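Myosin-I heavy chain (Dictyostelium discoideum, PDB 5EJR) is an actin-based class VII motor with ATPase activity that acts in early phagocytosis and adhesion, this chain being a MyTH4-FERM unit of its tail. Local coordinates at residues K126-I131 with P164-L169; K222-N227 with T236-R241. All coordinates share one frame; numbering follows the deposited sequence.

Interaction 1. Residues K126-I131 with P164-L169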
loop_
_atom_site.group_PDB
_atom_site.type_symbol
_atom_site.label_atom_id
_atom_site.label_comp_id
_atom_site.label_asym_id
_atom_site.label_seq_id
_atom_site.Cartn_x
_atom_site.Cartn_y
_atom_site.Cartn_z
ATOM N N LYS A 126 1.644 -2.464 -26.269
ATOM C CA LYS A 126 2.389 -2.130 -25.054
ATOM C C LYS A 126 2.575 -0.613 -24.954
ATOM O O LYS A 126 2.571 -0.054 -23.853
ATOM C CB LYS A 126 3.754 -2.846 -25.045
ATOM C CG LYS A 126 3.688 -4.298 -24.579
ATOM C CD LYS A 126 4.988 -5.019 -24.902
ATOM C CE LYS A 126 5.026 -6.443 -24.419
ATOM N NZ LYS A 126 6.390 -7.029 -24.576
ATOM N N GLY A 127 2.718 0.034 -26.117
ATOM C CA GLY A 127 2.819 1.479 -26.232
ATOM C C GLY A 127 1.515 2.095 -25.798
ATOM O O GLY A 127 1.513 3.060 -25.028
ATOM N N PHE A 128 0.381 1.495 -26.222
ATOM C CA PHE A 128 -0.923 1.982 -25.762
ATOM C C PHE A 128 -1.193 1.655 -24.273
ATOM O O PHE A 128 -1.871 2.435 -23.604
ATOM C CB PHE A 128 -2.069 1.503 -26.663
ATOM C CG PHE A 128 -2.128 2.234 -27.986
ATOM C CD1 PHE A 128 -2.398 3.595 -28.037
ATOM C CD2 PHE A 128 -1.913 1.558 -29.182
ATOM C CE1 PHE A 128 -2.432 4.273 -29.261
ATOM C CE2 PHE A 128 -1.955 2.236 -30.405
ATOM C CZ PHE A 128 -2.213 3.589 -30.437
ATOM N N GLU A 129 -0.650 0.526 -23.761
ATOM C CA GLU A 129 -0.778 0.137 -22.336
ATOM C C GLU A 129 -0.094 1.205 -21.462
ATOM O O GLU A 129 -0.624 1.594 -20.409
ATOM C CB GLU A 129 -0.116 -1.226 -22.082
ATOM C CG GLU A 129 -0.927 -2.404 -22.603
ATOM C CD GLU A 129 -0.271 -3.758 -22.442
ATOM O OE1 GLU A 129 0.978 -3.823 -22.462
ATOM O OE2 GLU A 129 -1.008 -4.762 -22.326
ATOM N N LEU A 130 1.058 1.716 -21.943
ATOM C CA LEU A 130 1.806 2.790 -21.286
ATOM C C LEU A 130 0.973 4.063 -21.282
ATOM O O LEU A 130 0.901 4.711 -20.250
ATOM C CB LEU A 130 3.185 2.998 -21.957
ATOM C CG LEU A 130 4.018 4.249 -21.565
ATOM C CD1 LEU A 130 4.315 4.293 -20.071
ATOM C CD2 LEU A 130 5.313 4.267 -22.317
ATOM N N ILE A 131 0.276 4.381 -22.389
ATOM C CA ILE A 131 -0.580 5.576 -22.457
ATOM C C ILE A 131 -1.701 5.471 -21.413
ATOM O O ILE A 131 -2.030 6.461 -20.743
ATOM C CB ILE A 131 -1.114 5.818 -23.892
ATOM C CG1 ILE A 131 0.049 6.244 -24.829
ATOM C CG2 ILE A 131 -2.234 6.849 -23.899
ATOM C CD1 ILE A 131 -0.229 6.134 -26.352
ATOM N N PRO A 164 -10.674 -4.907 -32.963
ATOM C CA PRO A 164 -11.603 -4.356 -31.951
ATOM C C PRO A 164 -11.096 -4.425 -30.502
ATOM O O PRO A 164 -11.534 -3.624 -29.678
ATOM C CB PRO A 164 -12.898 -5.148 -32.168
ATOM C CG PRO A 164 -12.459 -6.429 -32.778
ATOM C CD PRO A 164 -11.215 -6.140 -33.579
ATOM N N GLN A 165 -10.165 -5.358 -30.206
ATOM C CA GLN A 165 -9.538 -5.507 -28.889
ATOM C C GLN A 165 -8.618 -4.302 -28.672
ATOM O O GLN A 165 -8.783 -3.565 -27.691
ATOM C CB GLN A 165 -8.740 -6.829 -28.808
ATOM C CG GLN A 165 -8.081 -7.109 -27.456
ATOM C CD GLN A 165 -9.018 -7.804 -26.500
ATOM O OE1 GLN A 165 -9.122 -9.037 -26.482
ATOM N NE2 GLN A 165 -9.714 -7.027 -25.681
ATOM N N LEU A 166 -7.688 -4.074 -29.614
ATOM C CA LEU A 166 -6.761 -2.944 -29.574
ATOM C C LEU A 166 -7.557 -1.622 -29.576
ATOM O O LEU A 166 -7.108 -0.652 -28.967
ATOM C CB LEU A 166 -5.761 -3.041 -30.741
ATOM C CG LEU A 166 -4.752 -1.901 -30.960
ATOM C CD1 LEU A 166 -3.484 -2.110 -30.132
ATOM C CD2 LEU A 166 -4.370 -1.810 -32.425
ATOM N N ALA A 167 -8.772 -1.622 -30.169
ATOM C CA ALA A 167 -9.665 -0.458 -30.191
ATOM C C ALA A 167 -10.271 -0.201 -28.819
ATOM O O ALA A 167 -10.555 0.948 -28.499
ATOM C CB ALA A 167 -10.774 -0.656 -31.213
ATOM N N SER A 168 -10.489 -1.266 -28.015
ATOM C CA SER A 168 -11.062 -1.140 -26.679
ATOM C C SER A 168 -10.014 -0.560 -25.726
ATOM O O SER A 168 -10.361 0.205 -24.826
ATOM C CB SER A 168 -11.616 -2.476 -26.183
ATOM O OG SER A 168 -10.615 -3.391 -25.768
ATOM N N LEU A 169 -8.732 -0.890 -25.974
ATOM C CA LEU A 169 -7.571 -0.400 -25.243
ATOM C C LEU A 169 -7.367 1.099 -25.505
ATOM O O LEU A 169 -7.019 1.818 -24.575
ATOM C CB LEU A 169 -6.321 -1.219 -25.613
ATOM C CG LEU A 169 -4.924 -0.735 -25.147
ATOM C CD1 LEU A 169 -4.856 -0.488 -23.610
ATOM C CD2 LEU A 169 -3.876 -1.742 -25.526
#
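Leu169 meets Phe128 where two nearly parallel helices of the MyTH4 domain pass each other, and the contact is apolar throughout. The short axes come within 10.5 Å at an angle of 23°, a spacing that side chains rather than backbones must fill. Leu169 reaches across with its CG trans to the backbone N (chi1 170°), which brings CD2, with CG equally near, to 3.9 Å from Phe128 CB. It therefore packs on the root of the aromatic side chain and leaves the ring to other partners. One of these is Leu166, a turn earlier on the second helix: its CD1 lies 4.1 Å from Phe128 CD2, approaching the ring obliquely, and the two side chains cross almost perpendicularly. Leu152 and Arg155 of helix 142-159 also touch Phe128.

The charged group looks elsewhere. Glu129 offers only its aliphatic part to this contact, with CG 4.2 Å from Leu169 CD2, while its carboxylate forms a salt bridge to Arg201 on helix 194-205.

With three of the four touching residues buried and no polar link between the segments, helices 121-137 and 164-178 are joined here by a small apolar contact, and the charge of Glu129 is met by a third helix.

Interaction 2. Residues K222-N227 with T236-R241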
loop_
_atom_site.group_PDB
_atom_site.type_symbol
_atom_site.label_atom_id
_atom_site.label_comp_id
_atom_site.label_asym_id
_atom_site.label_seq_id
_atom_site.Cartn_x
_atom_site.Cartn_y
_atom_site.Cartn_z
ATOM N N LYS A 222 -9.850 -13.843 2.014
ATOM C CA LYS A 222 -10.993 -13.278 1.299
ATOM C C LYS A 222 -10.482 -12.545 0.062
ATOM O O LYS A 222 -9.380 -11.981 0.073
ATOM C CB LYS A 222 -11.854 -12.338 2.178
ATOM C CG LYS A 222 -12.729 -13.046 3.218
ATOM C CD LYS A 222 -13.979 -13.682 2.616
ATOM C CE LYS A 222 -14.692 -14.593 3.582
ATOM N NZ LYS A 222 -15.962 -15.114 3.004
ATOM N N LEU A 223 -11.254 -12.604 -1.018
ATOM C CA LEU A 223 -10.889 -11.934 -2.247
ATOM C C LEU A 223 -11.684 -10.656 -2.305
ATOM O O LEU A 223 -12.912 -10.694 -2.246
ATOM C CB LEU A 223 -11.139 -12.832 -3.481
ATOM C CG LEU A 223 -10.290 -14.109 -3.574
ATOM C CD1 LEU A 223 -10.764 -14.990 -4.710
ATOM C CD2 LEU A 223 -8.816 -13.796 -3.745
ATOM N N ALA A 224 -10.983 -9.518 -2.332
ATOM C CA ALA A 224 -11.624 -8.210 -2.370
ATOM C C ALA A 224 -11.580 -7.612 -3.763
ATOM O O ALA A 224 -10.530 -7.636 -4.395
ATOM C CB ALA A 224 -10.920 -7.273 -1.402
ATOM N N LYS A 225 -12.682 -6.993 -4.201
ATOM C CA LYS A 225 -12.750 -6.306 -5.504
ATOM C C LYS A 225 -11.833 -5.074 -5.443
ATOM O O LYS A 225 -11.858 -4.325 -4.457
ATOM C CB LYS A 225 -14.188 -5.898 -5.847
ATOM C CG LYS A 225 -15.073 -7.067 -6.272
ATOM C CD LYS A 225 -16.572 -6.735 -6.164
ATOM C CE LYS A 225 -17.146 -6.053 -7.388
ATOM N NZ LYS A 225 -18.550 -5.608 -7.171
ATOM N N ILE A 226 -10.984 -4.914 -6.466
ATOM C CA ILE A 226 -9.964 -3.862 -6.546
ATOM C C ILE A 226 -10.057 -3.084 -7.867
ATOM O O ILE A 226 -10.150 -3.681 -8.933
ATOM C CB ILE A 226 -8.553 -4.508 -6.296
ATOM C CG1 ILE A 226 -7.434 -3.488 -6.080
ATOM C CG2 ILE A 226 -8.139 -5.502 -7.372
ATOM C CD1 ILE A 226 -6.070 -4.165 -5.694
ATOM N N ASN A 227 -10.083 -1.764 -7.781
ATOM C CA ASN A 227 -10.097 -0.875 -8.941
ATOM C C ASN A 227 -8.827 -0.023 -8.839
ATOM O O ASN A 227 -8.183 -0.016 -7.788
ATOM C CB ASN A 227 -11.333 0.031 -8.940
ATOM C CG ASN A 227 -12.624 -0.619 -8.494
ATOM O OD1 ASN A 227 -12.910 -1.789 -8.789
ATOM N ND2 ASN A 227 -13.445 0.142 -7.781
ATOM N N THR A 236 -10.560 -2.646 3.294
ATOM C CA THR A 236 -10.776 -3.116 4.670
ATOM C C THR A 236 -12.289 -3.277 4.871
ATOM O O THR A 236 -12.724 -4.307 5.374
ATOM C CB THR A 236 -10.176 -2.146 5.724
ATOM O OG1 THR A 236 -8.777 -1.960 5.482
ATOM C CG2 THR A 236 -10.352 -2.664 7.142
ATOM N N ASP A 237 -13.077 -2.286 4.431
ATOM C CA ASP A 237 -14.537 -2.305 4.541
ATOM C C ASP A 237 -15.183 -3.500 3.840
ATOM O O ASP A 237 -16.032 -4.177 4.433
ATOM C CB ASP A 237 -15.119 -0.991 4.026
ATOM C CG ASP A 237 -14.919 0.165 4.976
ATOM O OD1 ASP A 237 -14.122 0.017 5.937
ATOM O OD2 ASP A 237 -15.546 1.225 4.758
ATOM N N THR A 238 -14.742 -3.792 2.605
ATOM C CA THR A 238 -15.291 -4.894 1.818
ATOM C C THR A 238 -14.914 -6.257 2.401
ATOM O O THR A 238 -15.810 -7.069 2.614
ATOM C CB THR A 238 -14.937 -4.763 0.306
ATOM O OG1 THR A 238 -13.552 -5.062 0.083
ATOM C CG2 THR A 238 -15.277 -3.389 -0.267
ATOM N N VAL A 239 -13.618 -6.517 2.691
ATOM C CA VAL A 239 -13.260 -7.841 3.239
ATOM C C VAL A 239 -13.905 -8.098 4.588
ATOM O O VAL A 239 -14.222 -9.238 4.891
ATOM C CB VAL A 239 -11.769 -8.226 3.287
ATOM C CG1 VAL A 239 -11.238 -8.588 1.920
ATOM C CG2 VAL A 239 -10.909 -7.179 4.008
ATOM N N CYS A 240 -14.051 -7.049 5.411
ATOM C CA CYS A 240 -14.656 -7.181 6.733
ATOM C C CYS A 240 -16.131 -7.530 6.633
ATOM O O CYS A 240 -16.583 -8.379 7.386
ATOM C CB CYS A 240 -14.388 -5.952 7.594
ATOM S SG CYS A 240 -12.672 -5.862 8.187
ATOM N N ARG A 241 -16.856 -6.927 5.656
ATOM C CA ARG A 241 -18.259 -7.236 5.350
ATOM C C ARG A 241 -18.387 -8.689 4.860
ATOM O O ARG A 241 -19.288 -9.396 5.306
ATOM C CB ARG A 241 -18.823 -6.286 4.294
ATOM C CG ARG A 241 -19.487 -5.052 4.865
ATOM C CD ARG A 241 -19.743 -3.993 3.802
ATOM N NE ARG A 241 -20.093 -2.695 4.393
ATOM C CZ ARG A 241 -19.219 -1.829 4.905
ATOM N NH1 ARG A 241 -17.926 -2.114 4.925
ATOM N NH2 ARG A 241 -19.637 -0.682 5.421
#
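Val239 sets one methyl, CG1, against two residues of the strand it covers. Its chi1 of -75° turns CG1 trans to the carbonyl carbon, and from there the methyl lies 3.6 Å from Ala224 CB and 3.8 Å from Lys222 CB. Lys222 and Ala224, two positions apart, both direct CB toward the helix, whereas Leu223 between them points away. Val239 also touches Ile214 on strand 211-215, so it packs over both strands of the hairpin.

Ala224 has a second neighbour in Thr238, whose OG1 comes to 3.7 Å from Ala224 CB. The threonine holds this hydroxyl between its backbone N and carbonyl carbon (chi1 73°), a rotation in which OG1 hydrogen-bonds to Ile235 O in the preceding turn of the helix. The oxygen can thus rest against a methyl group with its polar need met within the helix.

Lys222 makes its close contact through CB. Its chain bends at chi2, then runs extended, taking the ammonium end away from the helix.

The strand and helix segments run at 138°, with the Ala224 and Val239 CA atoms 5.9 Å apart. A small alanine under a branched valine suits so near an approach: the helix of this ubiquitin-like FERM lobe sits on its hairpin mainly through aliphatic packing, with the Thr238 hydroxyl satisfied within its own helix and the Lys222 ammonium led away.

Interaction 1 lies in the MyTH4 domain and interaction 2 in the ubiquitin-like lobe at the start of the FERM domain, so together they sample two consecutive modules of the myosin tail. Their centres are 28 Å apart and their nearest atoms about 14 Å, without touching; along the chain the first is complete before the second begins. Helix 194-205 comes between them in sequence: it packs on interaction 1 and is followed by strand 211-215, which pairs with the strand of interaction 2. Both bury 173 Å² through apolar contacts, but one joins two helices whereas the other lays a helix on a β-hairpin.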